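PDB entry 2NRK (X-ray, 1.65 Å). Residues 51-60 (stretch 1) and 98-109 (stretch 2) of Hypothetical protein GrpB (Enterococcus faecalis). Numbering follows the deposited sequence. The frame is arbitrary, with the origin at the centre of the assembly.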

# COMPACT_ATOMS: atom_id res chain seq x y z
N LYS A 51 20.37 4.03 16.06
CA LYS A 51 21.24 5.15 15.73
C LYS A 51 20.38 6.41 15.75
O LYS A 51 19.24 6.39 15.26
CB LYS A 51 21.81 4.97 14.34
CG LYS A 51 22.83 3.85 14.30
CD LYS A 51 22.99 3.29 12.92
CE LYS A 51 23.75 4.20 11.99
NZ LYS A 51 24.83 3.39 11.30
N PRO A 52 20.90 7.50 16.34
CA PRO A 52 20.11 8.74 16.46
C PRO A 52 20.09 9.53 15.16
O PRO A 52 20.59 10.68 15.10
CB PRO A 52 20.84 9.51 17.56
CG PRO A 52 22.22 9.06 17.47
CD PRO A 52 22.20 7.61 17.03
N ILE A 53 19.56 8.90 14.11
CA ILE A 53 19.40 9.50 12.80
C ILE A 53 17.91 9.38 12.48
O ILE A 53 17.36 8.27 12.45
CB ILE A 53 20.19 8.75 11.70
CG1 ILE A 53 21.69 8.72 12.04
CG2 ILE A 53 19.96 9.39 10.34
CD1 ILE A 53 22.51 7.87 11.09
N ILE A 54 17.26 10.52 12.28
CA ILE A 54 15.81 10.51 12.08
C ILE A 54 15.53 10.23 10.61
O ILE A 54 16.03 10.96 9.74
CB ILE A 54 15.14 11.86 12.44
CG1 ILE A 54 15.55 12.39 13.84
CG2 ILE A 54 13.60 11.76 12.32
CD1 ILE A 54 15.17 11.50 14.99
N ASP A 55 14.72 9.20 10.34
CA ASP A 55 14.26 8.90 8.97
C ASP A 55 12.89 9.48 8.69
O ASP A 55 11.92 9.27 9.49
CB ASP A 55 14.19 7.39 8.71
CG ASP A 55 15.56 6.75 8.77
OD1 ASP A 55 16.30 6.86 7.78
OD2 ASP A 55 15.88 6.13 9.82
N PHE A 56 12.80 10.15 7.54
CA PHE A 56 11.56 10.78 7.02
C PHE A 56 11.11 10.11 5.74
O PHE A 56 11.94 9.86 4.83
CB PHE A 56 11.79 12.28 6.71
CG PHE A 56 12.25 13.08 7.89
CD1 PHE A 56 11.36 13.88 8.59
CD2 PHE A 56 13.57 13.01 8.32
CE1 PHE A 56 11.76 14.59 9.74
CE2 PHE A 56 13.98 13.72 9.46
CZ PHE A 56 13.07 14.52 10.17
N LEU A 57 9.81 9.77 5.69
CA LEU A 57 9.18 9.28 4.45
C LEU A 57 8.32 10.41 3.93
O LEU A 57 7.40 10.85 4.61
CB LEU A 57 8.33 8.04 4.73
CG LEU A 57 7.52 7.49 3.52
CD1 LEU A 57 8.43 7.11 2.35
CD2 LEU A 57 6.68 6.27 3.93
N VAL A 58 8.68 10.95 2.78
CA VAL A 58 7.95 12.06 2.19
C VAL A 58 7.28 11.52 0.92
O VAL A 58 7.95 11.01 0.01
CB VAL A 58 8.91 13.22 1.84
CG1 VAL A 58 8.15 14.33 1.18
CG2 VAL A 58 9.61 13.75 3.09
N ILE A 59 5.96 11.67 0.85
CA ILE A 59 5.19 11.16 -0.28
C ILE A 59 4.69 12.36 -1.07
O ILE A 59 4.05 13.25 -0.49
CB ILE A 59 3.99 10.30 0.23
CG1 ILE A 59 4.53 9.17 1.11
CG2 ILE A 59 3.21 9.80 -0.96
CD1 ILE A 59 3.38 8.44 1.85
N VAL A 60 5.01 12.39 -2.36
CA VAL A 60 4.69 13.55 -3.22
C VAL A 60 3.83 13.16 -4.43
O VAL A 60 3.78 11.98 -4.83
CB VAL A 60 5.99 14.27 -3.75
CG1 VAL A 60 6.80 14.79 -2.56
CG2 VAL A 60 6.84 13.31 -4.64
N LYS A 98 27.72 16.02 11.36
CA LYS A 98 27.37 14.66 11.75
C LYS A 98 26.03 14.25 11.14
O LYS A 98 25.18 15.11 10.90
CB LYS A 98 27.34 14.48 13.26
CG LYS A 98 26.20 15.15 13.94
CD LYS A 98 26.04 14.58 15.34
CE LYS A 98 25.33 15.57 16.24
NZ LYS A 98 25.18 15.01 17.61
N ARG A 99 25.85 12.95 10.91
CA ARG A 99 24.63 12.46 10.27
C ARG A 99 23.47 12.52 11.27
O ARG A 99 23.55 11.91 12.34
CB ARG A 99 24.81 11.03 9.77
CG ARG A 99 23.76 10.61 8.79
CD ARG A 99 23.76 11.46 7.49
NE ARG A 99 24.99 11.33 6.71
CZ ARG A 99 25.28 10.28 5.93
NH1 ARG A 99 24.44 9.25 5.83
NH2 ARG A 99 26.43 10.27 5.26
N THR A 100 22.39 13.23 10.89
CA THR A 100 21.27 13.46 11.79
C THR A 100 19.89 13.18 11.15
O THR A 100 18.94 12.90 11.87
CB THR A 100 21.25 14.92 12.32
OG1 THR A 100 21.35 15.85 11.21
CG2 THR A 100 22.42 15.14 13.29
N HIS A 101 19.78 13.38 9.84
CA HIS A 101 18.46 13.29 9.15
C HIS A 101 18.64 12.59 7.81
O HIS A 101 19.54 12.92 7.05
CB HIS A 101 17.83 14.67 8.88
CG HIS A 101 17.63 15.52 10.10
ND1 HIS A 101 18.66 16.20 10.72
CD2 HIS A 101 16.51 15.87 10.76
CE1 HIS A 101 18.18 16.90 11.72
NE2 HIS A 101 16.87 16.71 11.79
N HIS A 102 17.80 11.60 7.54
CA HIS A 102 17.76 10.91 6.23
C HIS A 102 16.32 11.08 5.72
O HIS A 102 15.37 10.78 6.45
CB HIS A 102 18.05 9.44 6.35
CG HIS A 102 19.49 9.14 6.59
ND1 HIS A 102 19.92 7.90 7.01
CD2 HIS A 102 20.59 9.91 6.47
CE1 HIS A 102 21.24 7.91 7.12
NE2 HIS A 102 21.67 9.12 6.79
N VAL A 103 16.18 11.63 4.52
CA VAL A 103 14.84 11.90 3.97
C VAL A 103 14.65 11.07 2.73
O VAL A 103 15.47 11.12 1.81
CB VAL A 103 14.69 13.42 3.64
CG1 VAL A 103 13.28 13.72 3.10
CG2 VAL A 103 14.98 14.27 4.88
N HIS A 104 13.57 10.28 2.71
CA HIS A 104 13.34 9.32 1.63
C HIS A 104 12.06 9.80 0.94
O HIS A 104 10.98 9.71 1.54
CB HIS A 104 13.06 7.92 2.22
CG HIS A 104 14.10 7.45 3.20
ND1 HIS A 104 15.11 6.58 2.85
CD2 HIS A 104 14.30 7.76 4.50
CE1 HIS A 104 15.87 6.35 3.91
NE2 HIS A 104 15.40 7.06 4.92
N ILE A 105 12.21 10.37 -0.25
CA ILE A 105 11.07 10.98 -0.94
C ILE A 105 10.64 10.03 -2.06
O ILE A 105 11.46 9.60 -2.87
CB ILE A 105 11.40 12.37 -1.50
CG1 ILE A 105 11.99 13.28 -0.41
CG2 ILE A 105 10.15 13.03 -2.06
CD1 ILE A 105 12.54 14.65 -0.96
N TYR A 106 9.34 9.72 -2.12
CA TYR A 106 8.83 8.88 -3.21
C TYR A 106 7.54 9.47 -3.79
O TYR A 106 6.81 10.16 -3.10
CB TYR A 106 8.48 7.49 -2.72
CG TYR A 106 9.63 6.68 -2.13
CD1 TYR A 106 10.46 5.91 -2.94
CD2 TYR A 106 9.80 6.64 -0.75
CE1 TYR A 106 11.50 5.11 -2.34
CE2 TYR A 106 10.81 5.88 -0.16
CZ TYR A 106 11.63 5.13 -0.95
OH TYR A 106 12.58 4.35 -0.28
N GLN A 107 7.29 9.16 -5.05
CA GLN A 107 6.01 9.51 -5.65
C GLN A 107 4.89 8.61 -5.09
O GLN A 107 5.14 7.45 -4.74
CB GLN A 107 6.07 9.33 -7.17
CG GLN A 107 4.98 10.09 -7.90
CD GLN A 107 5.34 10.25 -9.37
OE1 GLN A 107 6.00 11.21 -9.75
NE2 GLN A 107 4.96 9.27 -10.17
N PHE A 108 3.68 9.15 -5.01
CA PHE A 108 2.54 8.45 -4.43
C PHE A 108 2.25 7.03 -5.00
O PHE A 108 1.58 6.21 -4.35
CB PHE A 108 1.26 9.27 -4.65
CG PHE A 108 0.78 9.24 -6.06
CD1 PHE A 108 1.37 10.07 -7.01
CD2 PHE A 108 -0.21 8.34 -6.46
CE1 PHE A 108 0.96 10.04 -8.34
CE2 PHE A 108 -0.63 8.29 -7.79
CZ PHE A 108 -0.05 9.14 -8.74
N ASP A 109 2.70 6.77 -6.23
CA ASP A 109 2.43 5.48 -6.87
C ASP A 109 3.54 4.45 -6.70
O ASP A 109 3.42 3.32 -7.19
CB ASP A 109 2.03 5.63 -8.34
CG ASP A 109 3.01 6.44 -9.15
OD1 ASP A 109 4.07 6.88 -8.63
OD2 ASP A 109 2.68 6.67 -10.33
O HOH W 1 23.22 11.74 14.96
O HOH W 2 19.23 13.25 14.49
O HOH W 3 18.63 5.70 7.53

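Residues 54-60 and 101-107 are neighbouring parallel strands, with axes 4.7 Å apart at closest approach and 17° between their directions. Each partner is 47 residues further along the same chain, so Ile54 sits beside His101 and Val60 beside Gln107. The hydrogen bonds follow the parallel rule: even-numbered residues of the first strand use both N and O, and each straddles a residue of the second. Phe56 N donates to His102 O (2.9 Å) and Phe56 O accepts from His104 N (2.7 Å), so Phe56 brackets Val103. The ladder runs from Ile54 N to Thr100 O (2.9 Å) through to Phe108 N to Val60 O (2.8 Å), the last bond being the most bent at 140°. The odd residues of the first strand add CA-H...O contacts.

Phe56 has the largest area covered by the other stretch. Its m rotamer carries the ring back toward the start of the ladder, where Phe56 CE2 comes 3.6 Å from His101 CD2. The two rings meet rim to rim, with planes 22° apart, rather than stacking. On this same face Val58 CG2 packs against Val103 CG1 at 3.7 Å, and Val58 CB against Ile105 CG1 at 3.8 Å. Val60, another large contributor, brings CG1 to 3.8 Å from Ile105 CG2. Branched side chains thus meet both directly across the ladder and on the diagonal, and these valines and Ile105 are buried.

Ile53, just before the strand, covers nearly as much as Phe56. Its CG2 methyl sits over the face of the His102 ring, 3.6 Å from the centroid and 9° off the normal, a CH-pi contact, while Ile53 CD1 reaches 3.8 Å from Arg99 CG. The imidazole can offer its face to a methyl and still use both nitrogens at its rim: His102 NE2 accepts from Arg99 NH1 (2.9 Å), and a water joins His102 ND1 to Asp55 OD1, its oxygen 2.6 Å from each.

Asp55 and His104 extend this polar patch on the face opposite Phe56. His104 NE2 donates to Asp55 OD1 at 3.0 Å and a nearly straight 169°, a diagonal bond between side chains two positions out of register. Further along this face the chemistry turns apolar: Leu57 CD1 lies at the edge of the Tyr106 ring, 3.4 Å from Tyr106 CD2. The design lesson is one backbone ladder serving two faces: on one, a buried apolar row flanked by His101 and Gln107; on the other, a histidine-aspartate network that gives way to hydrophobic packing.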